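Local atomic coordinates of putative RNase YutE (Bacillus subtilis subsp. subtilis str. 168, PDB entry 1YLM), a protein that probably acts as an RNase toxin of the HepT family in a putative toxin-antitoxin system, thought to be neutralised by the antitoxin YutD. Residues K8-L13 with S131-E136; G14-Q19 with D124-I129. All coordinates share one frame; numbering follows the deposited sequence.

Interaction 1 (K8-L13 with S131-E136)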
loop_
_atom_site.group_PDB
_atom_site.type_symbol
_atom_site.label_atom_id
_atom_site.label_comp_id
_atom_site.label_asym_id
_atom_site.label_seq_id
_atom_site.Cartn_x
_atom_site.Cartn_y
_atom_site.Cartn_z
ATOM N N LYS A 8 -0.994 -18.660 -9.134
ATOM C CA LYS A 8 -1.058 -17.390 -8.413
ATOM C C LYS A 8 -0.582 -17.569 -6.975
ATOM O O LYS A 8 0.233 -16.776 -6.487
ATOM C CB LYS A 8 -2.489 -16.836 -8.436
ATOM C CG LYS A 8 -2.637 -15.456 -7.791
ATOM C CD LYS A 8 -4.041 -14.914 -7.994
ATOM C CE LYS A 8 -4.197 -13.529 -7.381
ATOM N NZ LYS A 8 -4.235 -13.549 -5.893
ATOM N N ILE A 9 -1.076 -18.607 -6.298
ATOM C CA ILE A 9 -0.751 -18.832 -4.889
ATOM C C ILE A 9 0.746 -19.081 -4.777
ATOM O O ILE A 9 1.436 -18.463 -3.965
ATOM C CB ILE A 9 -1.554 -20.021 -4.267
ATOM C CG1 ILE A 9 -3.057 -19.699 -4.217
ATOM C CG2 ILE A 9 -1.015 -20.373 -2.855
ATOM C CD1 ILE A 9 -3.953 -20.912 -3.941
ATOM N N GLU A 10 1.266 -19.966 -5.613
ATOM C CA GLU A 10 2.649 -20.354 -5.431
ATOM C C GLU A 10 3.749 -19.352 -5.849
ATOM O O GLU A 10 4.692 -19.106 -5.072
ATOM C CB GLU A 10 2.942 -21.685 -6.185
ATOM C CG GLU A 10 2.181 -22.928 -5.692
ATOM C CD GLU A 10 2.506 -24.227 -6.458
ATOM O OE1 GLU A 10 3.034 -24.160 -7.592
ATOM O OE2 GLU A 10 2.232 -25.322 -5.904
ATOM N N LYS A 11 3.605 -18.654 -6.970
ATOM C CA LYS A 11 3.978 -17.235 -7.105
ATOM C C LYS A 11 3.967 -16.255 -5.959
ATOM O O LYS A 11 5.014 -15.664 -5.653
ATOM C CB LYS A 11 3.593 -16.640 -8.474
ATOM C CG LYS A 11 4.200 -17.475 -9.638
ATOM C CD LYS A 11 3.580 -17.142 -11.014
ATOM C CE LYS A 11 3.754 -18.279 -12.064
ATOM N NZ LYS A 11 2.917 -18.012 -13.307
ATOM N N THR A 12 2.819 -16.087 -5.326
ATOM C CA THR A 12 2.801 -15.144 -4.219
ATOM C C THR A 12 3.518 -15.656 -2.967
ATOM O O THR A 12 4.104 -14.858 -2.235
ATOM C CB THR A 12 1.427 -14.416 -3.995
ATOM O OG1 THR A 12 0.839 -14.723 -2.733
ATOM C CG2 THR A 12 0.498 -14.554 -5.154
ATOM N N LEU A 13 3.520 -16.977 -2.747
ATOM C CA LEU A 13 4.314 -17.563 -1.657
ATOM C C LEU A 13 5.818 -17.341 -1.831
ATOM O O LEU A 13 6.519 -17.040 -0.873
ATOM C CB LEU A 13 4.012 -19.068 -1.502
ATOM C CG LEU A 13 2.631 -19.486 -0.973
ATOM C CD1 LEU A 13 2.594 -21.006 -0.787
ATOM C CD2 LEU A 13 2.285 -18.803 0.317
ATOM N N SER A 131 1.669 -27.586 2.042
ATOM C CA SER A 131 1.251 -28.918 2.530
ATOM C C SER A 131 -0.210 -29.167 2.212
ATOM O O SER A 131 -0.579 -30.248 1.772
ATOM C CB SER A 131 1.453 -29.083 4.048
ATOM O OG SER A 131 2.798 -28.832 4.425
ATOM N N TYR A 132 -1.040 -28.158 2.433
ATOM C CA TYR A 132 -2.456 -28.254 2.130
ATOM C C TYR A 132 -2.687 -28.486 0.639
ATOM O O TYR A 132 -3.442 -29.378 0.263
ATOM C CB TYR A 132 -3.196 -27.000 2.600
ATOM C CG TYR A 132 -4.689 -27.196 2.732
ATOM C CD1 TYR A 132 -5.256 -27.605 3.942
ATOM C CD2 TYR A 132 -5.530 -26.984 1.643
ATOM C CE1 TYR A 132 -6.641 -27.782 4.061
ATOM C CE2 TYR A 132 -6.910 -27.152 1.748
ATOM C CZ TYR A 132 -7.457 -27.554 2.952
ATOM O OH TYR A 132 -8.820 -27.726 3.016
ATOM N N LEU A 133 -2.017 -27.697 -0.199
ATOM C CA LEU A 133 -2.086 -27.852 -1.652
ATOM C C LEU A 133 -1.666 -29.262 -2.088
ATOM O O LEU A 133 -2.354 -29.914 -2.882
ATOM C CB LEU A 133 -1.201 -26.793 -2.334
ATOM C CG LEU A 133 -1.708 -25.342 -2.278
ATOM C CD1 LEU A 133 -0.678 -24.331 -2.776
ATOM C CD2 LEU A 133 -3.022 -25.219 -3.059
ATOM N N GLU A 134 -0.538 -29.721 -1.562
ATOM C CA GLU A 134 0.003 -31.035 -1.914
ATOM C C GLU A 134 -0.929 -32.159 -1.472
ATOM O O GLU A 134 -1.146 -33.119 -2.220
ATOM C CB GLU A 134 1.388 -31.214 -1.305
ATOM C CG GLU A 134 2.477 -30.368 -1.997
ATOM C CD GLU A 134 3.698 -30.125 -1.110
ATOM O OE1 GLU A 134 3.749 -30.668 0.026
ATOM O OE2 GLU A 134 4.613 -29.390 -1.548
ATOM N N THR A 135 -1.488 -32.025 -0.268
ATOM C CA THR A 135 -2.417 -33.022 0.285
ATOM C C THR A 135 -3.721 -33.092 -0.500
ATOM O O THR A 135 -4.217 -34.187 -0.785
ATOM C CB THR A 135 -2.686 -32.775 1.798
ATOM O OG1 THR A 135 -1.437 -32.843 2.500
ATOM C CG2 THR A 135 -3.631 -33.818 2.370
ATOM N N GLU A 136 -4.255 -31.935 -0.893
ATOM C CA GLU A 136 -5.565 -31.895 -1.517
ATOM C C GLU A 136 -5.541 -32.015 -3.039
ATOM O O GLU A 136 -6.486 -32.539 -3.626
ATOM C CB GLU A 136 -6.335 -30.647 -1.090
ATOM C CG GLU A 136 -6.631 -30.584 0.398
ATOM C CD GLU A 136 -7.492 -31.755 0.866
ATOM O OE1 GLU A 136 -8.395 -32.177 0.115
ATOM O OE2 GLU A 136 -7.250 -32.255 1.981
#

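Interaction 2 (G14-Q19 with D124-I129)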
loop_
_atom_site.group_PDB
_atom_site.type_symbol
_atom_site.label_atom_id
_atom_site.label_comp_id
_atom_site.label_asym_id
_atom_site.label_seq_id
_atom_site.Cartn_x
_atom_site.Cartn_y
_atom_site.Cartn_z
ATOM N N GLY A 14 6.315 -17.494 -3.058
ATOM C CA GLY A 14 7.734 -17.222 -3.342
ATOM C C GLY A 14 8.105 -15.772 -3.081
ATOM O O GLY A 14 9.147 -15.483 -2.491
ATOM N N PHE A 15 7.247 -14.859 -3.552
ATOM C CA PHE A 15 7.422 -13.427 -3.337
ATOM C C PHE A 15 7.459 -13.121 -1.842
ATOM O O PHE A 15 8.353 -12.418 -1.360
ATOM C CB PHE A 15 6.245 -12.709 -3.977
ATOM C CG PHE A 15 6.341 -11.207 -3.944
ATOM C CD1 PHE A 15 7.058 -10.518 -4.935
ATOM C CD2 PHE A 15 5.661 -10.480 -2.962
ATOM C CE1 PHE A 15 7.114 -9.107 -4.920
ATOM C CE2 PHE A 15 5.716 -9.076 -2.943
ATOM C CZ PHE A 15 6.445 -8.402 -3.919
ATOM N N PHE A 16 6.452 -13.624 -1.126
ATOM C CA PHE A 16 6.381 -13.555 0.337
ATOM C C PHE A 16 7.689 -13.977 1.014
ATOM O O PHE A 16 8.230 -13.258 1.863
ATOM C CB PHE A 16 5.214 -14.437 0.810
ATOM C CG PHE A 16 5.060 -14.517 2.316
ATOM C CD1 PHE A 16 4.255 -13.603 3.000
ATOM C CD2 PHE A 16 5.678 -15.538 3.033
ATOM C CE1 PHE A 16 4.089 -13.683 4.398
ATOM C CE2 PHE A 16 5.524 -15.629 4.427
ATOM C CZ PHE A 16 4.724 -14.700 5.107
ATOM N N GLU A 17 8.194 -15.150 0.650
ATOM C CA GLU A 17 9.411 -15.665 1.254
ATOM C C GLU A 17 10.617 -14.739 1.000
ATOM O O GLU A 17 11.435 -14.494 1.899
ATOM C CB GLU A 17 9.654 -17.094 0.768
ATOM C CG GLU A 17 8.722 -18.098 1.488
ATOM C CD GLU A 17 8.882 -19.538 1.004
ATOM O OE1 GLU A 17 9.060 -19.744 -0.212
ATOM O OE2 GLU A 17 8.785 -20.460 1.853
ATOM N N HIS A 18 10.702 -14.195 -0.207
ATOM C CA HIS A 18 11.751 -13.219 -0.512
ATOM C C HIS A 18 11.671 -12.007 0.425
ATOM O O HIS A 18 12.688 -11.580 0.985
ATOM C CB HIS A 18 11.711 -12.791 -1.983
ATOM C CG HIS A 18 12.862 -11.916 -2.379
ATOM N ND1 HIS A 18 14.170 -12.363 -2.404
ATOM C CD2 HIS A 18 12.906 -10.610 -2.739
ATOM C CE1 HIS A 18 14.963 -11.369 -2.777
ATOM N NE2 HIS A 18 14.221 -10.297 -2.985
ATOM N N GLN A 19 10.466 -11.461 0.620
ATOM C CA GLN A 19 10.327 -10.272 1.482
ATOM C C GLN A 19 10.673 -10.617 2.940
ATOM O O GLN A 19 11.319 -9.811 3.645
ATOM C CB GLN A 19 8.930 -9.652 1.417
ATOM C CG GLN A 19 8.289 -9.394 0.016
ATOM C CD GLN A 19 9.267 -8.971 -1.078
ATOM O OE1 GLN A 19 9.360 -9.619 -2.121
ATOM N NE2 GLN A 19 9.976 -7.898 -0.854
ATOM N N ASP A 124 6.413 -20.079 8.714
ATOM C CA ASP A 124 5.663 -21.324 8.546
ATOM C C ASP A 124 4.451 -21.225 7.629
ATOM O O ASP A 124 3.964 -22.247 7.156
ATOM C CB ASP A 124 5.222 -21.855 9.909
ATOM C CG ASP A 124 6.388 -22.378 10.726
ATOM O OD1 ASP A 124 7.454 -22.654 10.138
ATOM O OD2 ASP A 124 6.229 -22.514 11.951
ATOM N N PHE A 125 3.963 -20.006 7.388
ATOM C CA PHE A 125 2.749 -19.812 6.575
ATOM C C PHE A 125 2.832 -20.458 5.170
ATOM O O PHE A 125 1.925 -21.204 4.788
ATOM C CB PHE A 125 2.360 -18.328 6.500
ATOM C CG PHE A 125 1.115 -18.058 5.680
ATOM C CD1 PHE A 125 -0.161 -18.342 6.197
ATOM C CD2 PHE A 125 1.210 -17.539 4.397
ATOM C CE1 PHE A 125 -1.306 -18.113 5.436
ATOM C CE2 PHE A 125 0.064 -17.279 3.636
ATOM C CZ PHE A 125 -1.188 -17.565 4.152
ATOM N N PRO A 126 3.913 -20.181 4.401
ATOM C CA PRO A 126 4.051 -20.846 3.088
ATOM C C PRO A 126 4.086 -22.374 3.190
ATOM O O PRO A 126 3.517 -23.061 2.339
ATOM C CB PRO A 126 5.405 -20.327 2.555
ATOM C CG PRO A 126 5.691 -19.095 3.311
ATOM C CD PRO A 126 5.024 -19.238 4.656
ATOM N N LYS A 127 4.759 -22.898 4.210
ATOM C CA LYS A 127 4.799 -24.342 4.437
ATOM C C LYS A 127 3.388 -24.926 4.640
ATOM O O LYS A 127 3.046 -25.948 4.039
ATOM C CB LYS A 127 5.679 -24.681 5.645
ATOM C CG LYS A 127 7.112 -24.146 5.561
ATOM C CD LYS A 127 7.925 -24.515 6.828
ATOM C CE LYS A 127 7.848 -26.030 7.121
ATOM N NZ LYS A 127 9.055 -26.548 7.880
ATOM N N ARG A 128 2.590 -24.292 5.494
ATOM C CA ARG A 128 1.201 -24.710 5.731
ATOM C C ARG A 128 0.397 -24.717 4.437
ATOM O O ARG A 128 -0.323 -25.680 4.148
ATOM C CB ARG A 128 0.498 -23.771 6.725
ATOM C CG ARG A 128 1.132 -23.719 8.103
ATOM C CD ARG A 128 0.842 -24.934 8.963
ATOM N NE ARG A 128 1.578 -24.804 10.227
ATOM C CZ ARG A 128 2.804 -25.278 10.443
ATOM N NH1 ARG A 128 3.444 -25.969 9.501
ATOM N NH2 ARG A 128 3.393 -25.074 11.619
ATOM N N ILE A 129 0.497 -23.634 3.669
ATOM C CA ILE A 129 -0.227 -23.551 2.400
ATOM C C ILE A 129 0.198 -24.657 1.422
ATOM O O ILE A 129 -0.652 -25.310 0.808
ATOM C CB ILE A 129 -0.078 -22.178 1.704
ATOM C CG1 ILE A 129 -0.592 -21.021 2.597
ATOM C CG2 ILE A 129 -0.824 -22.186 0.383
ATOM C CD1 ILE A 129 -2.077 -21.127 3.041
#

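Interaction 1 (K8-L13 with S131-E136)
Leu133 reaches across the gap between two helices and lays one methyl against Ile9: Leu133 CD1 stands 4.0 Å from Ile9 CG2, the branch methyl, and the two side chains meet at a slant rather than head-on. The branching of Ile9 decides which of its carbons takes part: with CG1 beside the backbone N (chi1 -66°), CG2 is left anti to that N and turned to the leucine. Glu10, the next residue, brings its CG to 4.3 Å from the same Leu133 CD1, so one methyl of Leu133 meets two successive residues of helix 6-23. Such slender contact fits the wide spacing of the backbones, whose nearest CA atoms, those of Glu10 and Leu133, are 9.6 Å apart.

This is an antiparallel pairing of the first and last helices, 6-23 and 119-137, within the all-helical HepT-like fold. Helix 32-59 backs the apolar part: Met56 touches both Ile9 and Leu133, and Thr52 of the same helix also packs on Ile9.

Glu10 combines an apolar stem, laid toward the leucine, with a carboxylate engaged by Arg6 in a salt bridge. Arg6 also touches Leu133. Bridged to Glu10 and touching Glu134, it probably offsets the like charges of these two residues, whose OE2 atoms (Glu10 and Glu134) are 6.4 Å apart.

Just beyond Leu133 the helix carries its own polar grip. The hydroxyl OG1 of Thr135 donates to Ser131 O at 2.8 Å, lying 36° out of the carbonyl plane. Thr135 N donates to the same Ser131 O from the opposite face of that plane, at 2.9 Å.

Interaction 2 (G14-Q19 with D124-I129)
Pro126 packs its ring against Phe16 and Glu17, at a place where the antiparallel first and last helices of the HepT-like fold run side by side. The last helix is kinked at Pro126, whose ring nitrogen has no hydrogen and so makes no bond to the preceding turn.

In the apolar part the side chains of Phe16 and Pro126 cross at about a right angle. Pro126 CG sits nearly midway between two carbons of the Phe16 ring, 3.6 Å from CD2 and equally far from CE2. Pro126 CD is 3.7 Å from Phe16 CE2. Phe16 is sent across the interface by its first torsion, with CG anti to the backbone N (chi1 177°), and Leu45 and Cys48 of helix 32-59 pack against it. Phe125, the residue before the proline, is buried as well and packs on Leu89 of helix 83-93.

Glu17 supplies a mixed contact. Its chain, extended beyond CG, runs past the proline in the opposite direction, and Glu17 CG comes 3.7 Å from Pro126 CG. The carboxylate then finds its charge partner one turn farther along the last helix, in a salt bridge with Arg130.

Other charged groups belong to the flanks of the pair. His18 NE2 hydrogen-bonds to Glu32 of the second subunit, while Arg128 pairs with Glu85 of helix 83-93. Toward Asp124 the bridge from Arg128 is long: Arg128 NH2 and Asp124 OD2 are 3.8 Å apart, and the oxygen stands well out of the guanidinium plane, leaving attraction of charge alone. At the interface itself, Glu17 OE2 lies 3.5 Å from Pro126 CB.

In the fold
From the N terminus the chain enters helix 6-23, which supplies 8-13 to interaction 1 and then 14-19 to interaction 2. After the helices in between, helix 119-137 returns antiparallel, so 124-129 closes the inner loop with 14-19 first and 131-136 closes the outer one with 8-13. Interaction 2 is therefore nested within interaction 1, and the two illustrate how one helix pair brings the first and last helices of the chain together. Their centres lie 10 Å apart, and Ile9 and Leu13 of interaction 1 pack on Ile129 of interaction 2, so the two contacts are continuous. Helix 32-59 lies against both, and the N-terminal helix also reaches the second subunit of the homodimer at each.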